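Local structure of myosin-I heavy chain (Dictyostelium discoideum, 5EJY) at residues 312-315 and 316-319; 449-452 and 453-456; 491-494 and 495-498. The protein is an actin-based class VII motor with ATPase activity, involved in early phagocytosis and adhesion, of which this chain is a MyTH4-FERM part of the tail. All coordinates share one frame; numbering follows the deposited sequence.

Contact 1: 312-315 and 316-319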
ATOM      1  N   GLU A 312      22.934  -3.207  -4.808  1.00 27.07           N
ATOM      2  CA  GLU A 312      23.251  -1.908  -4.195  1.00 27.88           C
ATOM      3  C   GLU A 312      22.123  -1.391  -3.301  1.00 31.24           C
ATOM      4  O   GLU A 312      22.378  -0.881  -2.205  1.00 26.80           O
ATOM      5  CB  GLU A 312      23.583  -0.856  -5.263  1.00 34.49           C
ATOM      6  CG  GLU A 312      24.753  -1.233  -6.155  1.00 38.54           C
ATOM      7  CD  GLU A 312      26.095  -1.203  -5.433  1.00 46.23           C
ATOM      8  OE1 GLU A 312      26.221  -0.495  -4.407  1.00 42.73           O
ATOM      9  OE2 GLU A 312      27.028  -1.897  -5.895  1.00 50.22           O
ATOM     10  N   PHE A 313      20.876  -1.498  -3.763  1.00 26.04           N
ATOM     11  CA  PHE A 313      19.753  -1.124  -2.906  1.00 26.34           C
ATOM     12  C   PHE A 313      19.832  -1.975  -1.632  1.00 22.32           C
ATOM     13  O   PHE A 313      19.693  -1.470  -0.509  1.00 23.92           O
ATOM     14  CB  PHE A 313      18.402  -1.359  -3.610  1.00 25.86           C
ATOM     15  CG  PHE A 313      17.948  -0.206  -4.499  1.00 26.52           C
ATOM     16  CD1 PHE A 313      18.210   1.108  -4.159  1.00 25.46           C
ATOM     17  CD2 PHE A 313      17.224  -0.458  -5.668  1.00 27.32           C
ATOM     18  CE1 PHE A 313      17.779   2.161  -4.981  1.00 31.78           C
ATOM     19  CE2 PHE A 313      16.788   0.579  -6.482  1.00 27.13           C
ATOM     20  CZ  PHE A 313      17.066   1.890  -6.139  1.00 30.86           C
ATOM     21  N   TYR A 314      20.068  -3.267  -1.805  1.00 21.90           N
ATOM     22  CA  TYR A 314      20.108  -4.153  -0.644  1.00 24.21           C
ATOM     23  C   TYR A 314      21.222  -3.824   0.365  1.00 29.52           C
ATOM     24  O   TYR A 314      20.984  -3.853   1.572  1.00 24.23           O
ATOM     25  CB  TYR A 314      20.165  -5.630  -1.050  1.00 25.78           C
ATOM     26  CG  TYR A 314      20.358  -6.518   0.160  1.00 26.55           C
ATOM     27  CD1 TYR A 314      19.432  -6.505   1.202  1.00 24.79           C
ATOM     28  CD2 TYR A 314      21.478  -7.330   0.287  1.00 26.49           C
ATOM     29  CE1 TYR A 314      19.607  -7.298   2.339  1.00 22.14           C
ATOM     30  CE2 TYR A 314      21.657  -8.140   1.425  1.00 25.91           C
ATOM     31  CZ  TYR A 314      20.719  -8.119   2.434  1.00 24.96           C
ATOM     32  OH  TYR A 314      20.901  -8.913   3.558  1.00 27.58           O
ATOM     33  N   TYR A 315      22.428  -3.517  -0.112  1.00 27.23           N
ATOM     34  CA  TYR A 315      23.518  -3.177   0.809  1.00 30.08           C
ATOM     35  C   TYR A 315      23.138  -2.018   1.719  1.00 29.35           C
ATOM     36  O   TYR A 315      23.484  -2.014   2.895  1.00 26.77           O
ATOM     37  CB  TYR A 315      24.817  -2.825   0.072  1.00 29.03           C
ATOM     38  CG  TYR A 315      25.341  -3.903  -0.838  1.00 32.52           C
ATOM     39  CD1 TYR A 315      25.137  -5.241  -0.557  1.00 35.84           C
ATOM     40  CD2 TYR A 315      26.029  -3.572  -2.009  1.00 38.35           C
ATOM     41  CE1 TYR A 315      25.614  -6.229  -1.405  1.00 40.22           C
ATOM     42  CE2 TYR A 315      26.511  -4.547  -2.853  1.00 35.89           C
ATOM     43  CZ  TYR A 315      26.302  -5.872  -2.549  1.00 39.61           C
ATOM     44  OH  TYR A 315      26.781  -6.843  -3.402  1.00 46.12           O
ATOM     45  N   HIS A 316      22.438  -1.022   1.182  1.00 23.05           N
ATOM     46  CA  HIS A 316      21.997   0.104   2.006  1.00 26.96           C
ATOM     47  C   HIS A 316      21.036  -0.365   3.087  1.00 26.32           C
ATOM     48  O   HIS A 316      21.089   0.099   4.226  1.00 26.38           O
ATOM     49  CB  HIS A 316      21.305   1.174   1.154  1.00 29.71           C
ATOM     50  CG  HIS A 316      22.220   1.864   0.194  1.00 36.09           C
ATOM     51  ND1 HIS A 316      22.279   1.537  -1.143  1.00 41.49           N
ATOM     52  CD2 HIS A 316      23.116   2.860   0.378  1.00 42.00           C
ATOM     53  CE1 HIS A 316      23.169   2.305  -1.743  1.00 43.38           C
ATOM     54  NE2 HIS A 316      23.688   3.120  -0.843  1.00 47.42           N
ATOM     55  N   GLN A 317      20.140  -1.266   2.702  1.00 24.12           N
ATOM     56  CA  GLN A 317      19.150  -1.834   3.624  1.00 25.11           C
ATOM     57  C   GLN A 317      19.818  -2.633   4.744  1.00 24.01           C
ATOM     58  O   GLN A 317      19.508  -2.446   5.915  1.00 24.70           O
ATOM     59  CB  GLN A 317      18.195  -2.733   2.840  1.00 22.15           C
ATOM     60  CG  GLN A 317      17.321  -3.656   3.670  1.00 25.46           C
ATOM     61  CD  GLN A 317      16.372  -4.462   2.795  1.00 23.20           C
ATOM     62  OE1 GLN A 317      15.955  -3.992   1.740  1.00 21.31           O
ATOM     63  NE2 GLN A 317      16.059  -5.685   3.210  1.00 22.43           N
ATOM     64  N   LEU A 318      20.713  -3.535   4.368  1.00 23.05           N
ATOM     65  CA  LEU A 318      21.425  -4.365   5.342  1.00 24.76           C
ATOM     66  C   LEU A 318      22.278  -3.529   6.288  1.00 29.93           C
ATOM     67  O   LEU A 318      22.282  -3.759   7.498  1.00 26.90           O
ATOM     68  CB  LEU A 318      22.287  -5.392   4.621  1.00 24.75           C
ATOM     69  CG  LEU A 318      23.111  -6.353   5.486  1.00 30.26           C
ATOM     70  CD1 LEU A 318      22.239  -7.084   6.512  1.00 25.81           C
ATOM     71  CD2 LEU A 318      23.795  -7.335   4.564  1.00 27.32           C
ATOM     72  N   PHE A 319      23.006  -2.562   5.739  1.00 25.92           N
ATOM     73  CA  PHE A 319      23.793  -1.646   6.552  1.00 29.24           C
ATOM     74  C   PHE A 319      22.905  -0.997   7.600  1.00 29.76           C
ATOM     75  O   PHE A 319      23.242  -0.966   8.783  1.00 28.59           O
ATOM     76  CB  PHE A 319      24.414  -0.562   5.667  1.00 25.90           C
ATOM     77  CG  PHE A 319      25.255   0.438   6.419  1.00 29.99           C
ATOM     78  CD1 PHE A 319      26.641   0.364   6.377  1.00 27.51           C
ATOM     79  CD2 PHE A 319      24.661   1.458   7.148  1.00 29.55           C
ATOM     80  CE1 PHE A 319      27.418   1.289   7.052  1.00 27.32           C
ATOM     81  CE2 PHE A 319      25.428   2.384   7.833  1.00 34.31           C
ATOM     82  CZ  PHE A 319      26.812   2.298   7.788  1.00 31.79           C
TER

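Contact 2: 449-452 and 453-456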
ATOM      1  N   SER A 449      17.614 -23.871  13.341  1.00 33.48           N
ATOM      2  CA  SER A 449      17.056 -23.724  11.998  1.00 36.70           C
ATOM      3  C   SER A 449      15.750 -24.494  11.898  1.00 36.78           C
ATOM      4  O   SER A 449      15.741 -25.725  11.820  1.00 45.43           O
ATOM      5  CB  SER A 449      18.031 -24.221  10.927  1.00 42.77           C
ATOM      6  OG  SER A 449      17.409 -24.221   9.646  1.00 40.90           O
ATOM      7  N   VAL A 450      14.644 -23.764  11.915  1.00 28.63           N
ATOM      8  CA  VAL A 450      13.325 -24.368  11.876  1.00 25.63           C
ATOM      9  C   VAL A 450      12.915 -24.653  10.435  1.00 28.88           C
ATOM     10  O   VAL A 450      13.141 -23.830   9.543  1.00 28.41           O
ATOM     11  CB  VAL A 450      12.291 -23.470  12.584  1.00 29.98           C
ATOM     12  CG1 VAL A 450      10.904 -24.083  12.504  1.00 29.70           C
ATOM     13  CG2 VAL A 450      12.707 -23.256  14.043  1.00 29.48           C
ATOM     14  N   LYS A 451      12.332 -25.824  10.206  1.00 28.31           N
ATOM     15  CA  LYS A 451      12.048 -26.287   8.841  1.00 32.39           C
ATOM     16  C   LYS A 451      10.697 -25.831   8.295  1.00 27.87           C
ATOM     17  O   LYS A 451       9.673 -25.969   8.966  1.00 29.10           O
ATOM     18  CB  LYS A 451      12.090 -27.819   8.788  1.00 29.66           C
ATOM     19  CG  LYS A 451      13.418 -28.449   9.183  1.00 33.57           C
ATOM     20  CD  LYS A 451      13.244 -29.965   9.303  1.00 39.31           C
ATOM     21  CE  LYS A 451      14.395 -30.610  10.063  1.00 45.30           C
ATOM     22  NZ  LYS A 451      15.705 -30.332   9.414  1.00 44.40           N
ATOM     23  N   TYR A 452      10.683 -25.339   7.058  1.00 28.46           N
ATOM     24  CA  TYR A 452       9.422 -25.060   6.373  1.00 24.71           C
ATOM     25  C   TYR A 452       8.604 -26.335   6.250  1.00 29.28           C
ATOM     26  O   TYR A 452       7.370 -26.297   6.268  1.00 28.10           O
ATOM     27  CB  TYR A 452       9.665 -24.466   4.972  1.00 26.46           C
ATOM     28  CG  TYR A 452      10.327 -23.106   4.993  1.00 27.44           C
ATOM     29  CD1 TYR A 452       9.645 -21.983   5.456  1.00 28.46           C
ATOM     30  CD2 TYR A 452      11.632 -22.940   4.549  1.00 25.67           C
ATOM     31  CE1 TYR A 452      10.254 -20.721   5.472  1.00 25.54           C
ATOM     32  CE2 TYR A 452      12.240 -21.692   4.565  1.00 27.84           C
ATOM     33  CZ  TYR A 452      11.546 -20.588   5.033  1.00 25.40           C
ATOM     34  OH  TYR A 452      12.168 -19.353   5.057  1.00 24.85           O
ATOM     35  N   SER A 453       9.289 -27.472   6.130  1.00 30.39           N
ATOM     36  CA  SER A 453       8.595 -28.744   5.933  1.00 32.56           C
ATOM     37  C   SER A 453       7.813 -29.180   7.174  1.00 32.59           C
ATOM     38  O   SER A 453       6.951 -30.054   7.102  1.00 32.27           O
ATOM     39  CB  SER A 453       9.571 -29.846   5.502  1.00 32.30           C
ATOM     40  OG  SER A 453      10.535 -30.080   6.502  1.00 33.97           O
ATOM     41  N   ASN A 454       8.109 -28.568   8.314  1.00 30.60           N
ATOM     42  CA  ASN A 454       7.347 -28.862   9.523  1.00 32.21           C
ATOM     43  C   ASN A 454       6.103 -28.004   9.737  1.00 37.94           C
ATOM     44  O   ASN A 454       5.301 -28.286  10.628  1.00 38.14           O
ATOM     45  CB  ASN A 454       8.256 -28.842  10.749  1.00 32.04           C
ATOM     46  CG  ASN A 454       9.107 -30.083  10.831  1.00 31.37           C
ATOM     47  OD1 ASN A 454       8.712 -31.132  10.318  1.00 33.62           O
ATOM     48  ND2 ASN A 454      10.272 -29.978  11.442  1.00 32.96           N
ATOM     49  N   GLN A 455       5.921 -26.982   8.903  1.00 33.18           N
ATOM     50  CA  GLN A 455       4.777 -26.088   9.064  1.00 36.04           C
ATOM     51  C   GLN A 455       3.523 -26.576   8.344  1.00 43.66           C
ATOM     52  O   GLN A 455       3.602 -27.200   7.285  1.00 42.14           O
ATOM     53  CB  GLN A 455       5.134 -24.670   8.618  1.00 30.21           C
ATOM     54  CG  GLN A 455       6.474 -24.202   9.147  1.00 27.97           C
ATOM     55  CD  GLN A 455       6.615 -24.463  10.637  1.00 30.47           C
ATOM     56  OE1 GLN A 455       5.663 -24.285  11.400  1.00 30.17           O
ATOM     57  NE2 GLN A 455       7.796 -24.896  11.054  1.00 27.86           N
ATOM     58  N   SER A 456       2.367 -26.303   8.949  1.00 44.87           N
ATOM     59  CA  SER A 456       1.078 -26.570   8.322  1.00 49.50           C
ATOM     60  C   SER A 456       0.977 -25.783   7.028  1.00 48.66           C
ATOM     61  O   SER A 456       1.229 -24.575   7.001  1.00 49.27           O
ATOM     62  CB  SER A 456      -0.074 -26.190   9.259  1.00 49.64           C
ATOM     63  OG  SER A 456      -1.317 -26.239   8.575  1.00 47.76           O
TER
HETATM   64  O   HOH W   1      10.745 -27.432  12.451  1.00 39.65           O

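Contact 3: 491-494 and 495-498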
ATOM      1  N   ILE A 491       6.720 -16.840   5.408  1.00 22.49           N
ATOM      2  CA  ILE A 491       6.680 -18.292   5.512  1.00 24.11           C
ATOM      3  C   ILE A 491       6.000 -18.880   4.279  1.00 28.96           C
ATOM      4  O   ILE A 491       6.519 -19.809   3.650  1.00 24.05           O
ATOM      5  CB  ILE A 491       5.991 -18.757   6.796  1.00 26.03           C
ATOM      6  CG1 ILE A 491       6.828 -18.315   8.003  1.00 23.63           C
ATOM      7  CG2 ILE A 491       5.818 -20.289   6.776  1.00 27.25           C
ATOM      8  CD1 ILE A 491       6.199 -18.622   9.374  1.00 27.63           C
ATOM      9  N   LYS A 492       4.853 -18.313   3.910  1.00 24.38           N
ATOM     10  CA  LYS A 492       4.129 -18.798   2.740  1.00 27.46           C
ATOM     11  C   LYS A 492       4.904 -18.627   1.428  1.00 28.27           C
ATOM     12  O   LYS A 492       4.897 -19.525   0.581  1.00 26.94           O
ATOM     13  CB  LYS A 492       2.755 -18.127   2.651  1.00 30.24           C
ATOM     14  CG  LYS A 492       1.838 -18.511   3.818  1.00 37.85           C
ATOM     15  CD  LYS A 492       0.453 -17.912   3.664  1.00 38.76           C
ATOM     16  CE  LYS A 492      -0.587 -18.717   4.431  1.00 44.41           C
ATOM     17  NZ  LYS A 492      -0.386 -18.644   5.895  1.00 51.43           N
ATOM     18  N   GLU A 493       5.562 -17.482   1.249  1.00 25.91           N
ATOM     19  CA  GLU A 493       6.296 -17.227   0.011  1.00 24.84           C
ATOM     20  C   GLU A 493       7.564 -18.076  -0.143  1.00 27.98           C
ATOM     21  O   GLU A 493       7.865 -18.560  -1.237  1.00 26.73           O
ATOM     22  CB  GLU A 493       6.649 -15.743  -0.113  1.00 28.63           C
ATOM     23  CG  GLU A 493       5.441 -14.833  -0.201  1.00 32.40           C
ATOM     24  CD  GLU A 493       4.873 -14.760  -1.608  1.00 47.46           C
ATOM     25  OE1 GLU A 493       5.198 -15.642  -2.435  1.00 47.65           O
ATOM     26  OE2 GLU A 493       4.113 -13.810  -1.888  1.00 51.11           O
ATOM     27  N   TYR A 494       8.331 -18.240   0.931  1.00 23.71           N
ATOM     28  CA  TYR A 494       9.487 -19.134   0.844  1.00 28.00           C
ATOM     29  C   TYR A 494       9.018 -20.564   0.584  1.00 30.06           C
ATOM     30  O   TYR A 494       9.610 -21.275  -0.226  1.00 32.46           O
ATOM     31  CB  TYR A 494      10.359 -19.075   2.098  1.00 28.06           C
ATOM     32  CG  TYR A 494      11.310 -17.906   2.094  1.00 25.40           C
ATOM     33  CD1 TYR A 494      12.337 -17.821   1.154  1.00 27.11           C
ATOM     34  CD2 TYR A 494      11.172 -16.880   3.014  1.00 24.04           C
ATOM     35  CE1 TYR A 494      13.209 -16.734   1.141  1.00 27.58           C
ATOM     36  CE2 TYR A 494      12.035 -15.801   3.012  1.00 26.44           C
ATOM     37  CZ  TYR A 494      13.046 -15.731   2.075  1.00 25.08           C
ATOM     38  OH  TYR A 494      13.890 -14.657   2.100  1.00 26.74           O
ATOM     39  N   SER A 495       7.942 -20.973   1.250  1.00 26.39           N
ATOM     40  CA  SER A 495       7.432 -22.333   1.079  1.00 31.04           C
ATOM     41  C   SER A 495       7.018 -22.598  -0.370  1.00 37.03           C
ATOM     42  O   SER A 495       7.372 -23.628  -0.945  1.00 34.47           O
ATOM     43  CB  SER A 495       6.276 -22.611   2.035  1.00 31.17           C
ATOM     44  OG  SER A 495       6.729 -22.564   3.384  1.00 30.99           O
ATOM     45  N   LEU A 496       6.287 -21.652  -0.956  1.00 33.01           N
ATOM     46  CA  LEU A 496       5.828 -21.774  -2.335  1.00 35.73           C
ATOM     47  C   LEU A 496       7.009 -21.809  -3.301  1.00 39.86           C
ATOM     48  O   LEU A 496       7.079 -22.669  -4.176  1.00 42.77           O
ATOM     49  CB  LEU A 496       4.893 -20.615  -2.687  1.00 29.86           C
ATOM     50  CG  LEU A 496       4.377 -20.534  -4.125  1.00 43.01           C
ATOM     51  CD1 LEU A 496       3.458 -21.706  -4.425  1.00 46.55           C
ATOM     52  CD2 LEU A 496       3.655 -19.215  -4.354  1.00 44.49           C
ATOM     53  N   TYR A 497       7.933 -20.863  -3.141  1.00 34.50           N
ATOM     54  CA  TYR A 497       9.142 -20.849  -3.948  1.00 33.21           C
ATOM     55  C   TYR A 497       9.830 -22.208  -3.912  1.00 40.45           C
ATOM     56  O   TYR A 497      10.127 -22.780  -4.959  1.00 38.13           O
ATOM     57  CB  TYR A 497      10.105 -19.763  -3.474  1.00 35.31           C
ATOM     58  CG  TYR A 497      11.439 -19.770  -4.180  1.00 35.15           C
ATOM     59  CD1 TYR A 497      11.568 -19.275  -5.476  1.00 38.51           C
ATOM     60  CD2 TYR A 497      12.575 -20.258  -3.552  1.00 35.92           C
ATOM     61  CE1 TYR A 497      12.792 -19.280  -6.118  1.00 35.86           C
ATOM     62  CE2 TYR A 497      13.802 -20.261  -4.186  1.00 36.39           C
ATOM     63  CZ  TYR A 497      13.904 -19.776  -5.469  1.00 39.43           C
ATOM     64  OH  TYR A 497      15.130 -19.774  -6.098  1.00 41.12           O
ATOM     65  N   LEU A 498      10.078 -22.716  -2.708  1.00 35.74           N
ATOM     66  CA  LEU A 498      10.779 -23.989  -2.542  1.00 40.47           C
ATOM     67  C   LEU A 498      10.006 -25.153  -3.163  1.00 41.47           C
ATOM     68  O   LEU A 498      10.592 -26.068  -3.738  1.00 43.67           O
ATOM     69  CB  LEU A 498      11.066 -24.261  -1.057  1.00 34.93           C
ATOM     70  CG  LEU A 498      12.094 -23.313  -0.423  1.00 36.66           C
ATOM     71  CD1 LEU A 498      12.102 -23.401   1.103  1.00 32.84           C
ATOM     72  CD2 LEU A 498      13.485 -23.572  -0.978  1.00 37.52           C
TER

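Contact 1: 312-315 and 316-319
Y314 and L318, one turn apart on helix 304-322, meet in the FERM central domain, the helical F2 lobe. The apolar contact is a CH-pi one: L318 CB lies over one face of the Y314 ring, 4.2 Å from its centroid and 26° off the normal. With CG anti to the backbone N, the tyrosine ring is carried forward along the helix over L318, and L318 CD2 comes within 3.8 Å of Y314 CZ. Tyrosine suits this buried place because the ring packs on leucine while its hydroxyl bonds N408 N.

Q317 stands at the ring's edge. Its NE2 lies in the ring plane, 4.0 Å from Y314 CE1, and the amide is turned 84° against the ring; the amide oxygen bonds K291 N, tying the helix to the strand 285-291.

Among the backbone bonds, L318 N to Y314 O at 2.8 Å and F319 N to Y315 O at 2.9 Å are ordinary i to i+4 helix bonds. H316 adds a side-chain bond on the other flank, where the ring folds back beside its own backbone N. There H316 ND1 gives a weak, bent bond to E312 O, 2.6 Å long with an N-H...O angle of only 126°.

Contact 2: 449-452 and 453-456
Q455 folds back on the C-terminal end of strand 445-450, where its NE2 grips K451 O at 3.0 Å and brushes V450 CG1 at 3.5 Å. This is the tight side. A bend at chi2 (-48°) turns the glutamine amide back toward the carbonyl, whose oxygen lies near the plane of that amide. K451 O takes a second bond, from N454 N at 3.1 Å, and the two donors come from opposite faces of its plane. Glutamine suits the spot because its amide works at both ends: OE1 accepts from I470 N of the strand 466-470. V450 contributes an apolar branch, and the buried Y452 turns its ring away from the turn toward helix 484-499, its hydroxyl bonding N432 O.

The other side, where K451 and S453 are exposed to solvent, is looser. K451 and N454 run side by side, pointing the same way, with K451 CD 3.7 Å from N454 ND2. A water accepts from both N454 ND2, at 2.8 Å, and K451 N; E472 is a further partner of that amide. S453 OG merely approaches K451 CB, at 3.6 Å. The backbone bond from Q455 N to Y452 O repeats the i to i+3 spacing, the signature of a short 3-10 turn, here leading out of an edge strand in the FERM F3 lobe.

Contact 3: 491-494 and 495-498
The C-terminal helix of the FERM F3 lobe, 484-499, contains this contact, in which S495 doubles the bonding on the carbonyl one turn back. S495 N gives the usual i to i+4 bond to I491 O at 3.0 Å, and S495 OG donates a second to the same oxygen at 2.8 Å. The two donors arrive from opposite faces of the carbonyl plane, the hydroxyl tilted 34° out of it. This is the familiar way a helical serine satisfies its hydroxyl inside a buried surface: with OG beside its own backbone N (chi1 -64°), the oxygen is swung back toward the preceding turn. I491 CG2 stands 4.2 Å from OG. An alanine here would keep the backbone bond but is likely to cost I491 O its second donor and open a small gap beside the ring of Y452.

Farther along, the bonds L496 N to K492 O and Y497 N to E493 O, both 3.0 Å, continue the helix. L498 curls over the end of the segment, its CG only 3.2 Å from Y494 O, the carbonyl that also receives L498 N at 2.9 Å. K492 suits the exposed outer flank, where its charge can meet solvent; L496 is exposed there too.

The aromatic side chains reach into the fold. Y494 bonds S410 OG and F294 N through its hydroxyl and packs, with I491, on L431 of strand 426-432. Y497 stacks on F295 and bonds D296 OD1, while S495 and L498 lie against Y452, in the turn that follows strand 445-450.

How the contacts relate
All three contacts lie within the FERM part of the chain and follow one another in series. Contact 1 belongs to the helical F2 lobe, on helix 304-322; contacts 2 and 3 belong to the F3 lobe, at the end of an edge strand and on the C-terminal helix. The last two are neighbours, with centres 11 Å apart, and touch through Y452, whose OH lies 3.4 Å from Y494 CD2 and whose CD2 lies 3.5 Å from L498 CD1. Contact 1 stands apart, its centre about 23 Å from that of contact 3. F294 still links these two, since its ring meets Y314 edge-to-face while its backbone N bonds Y494 OH, so the lobes are joined at their interface.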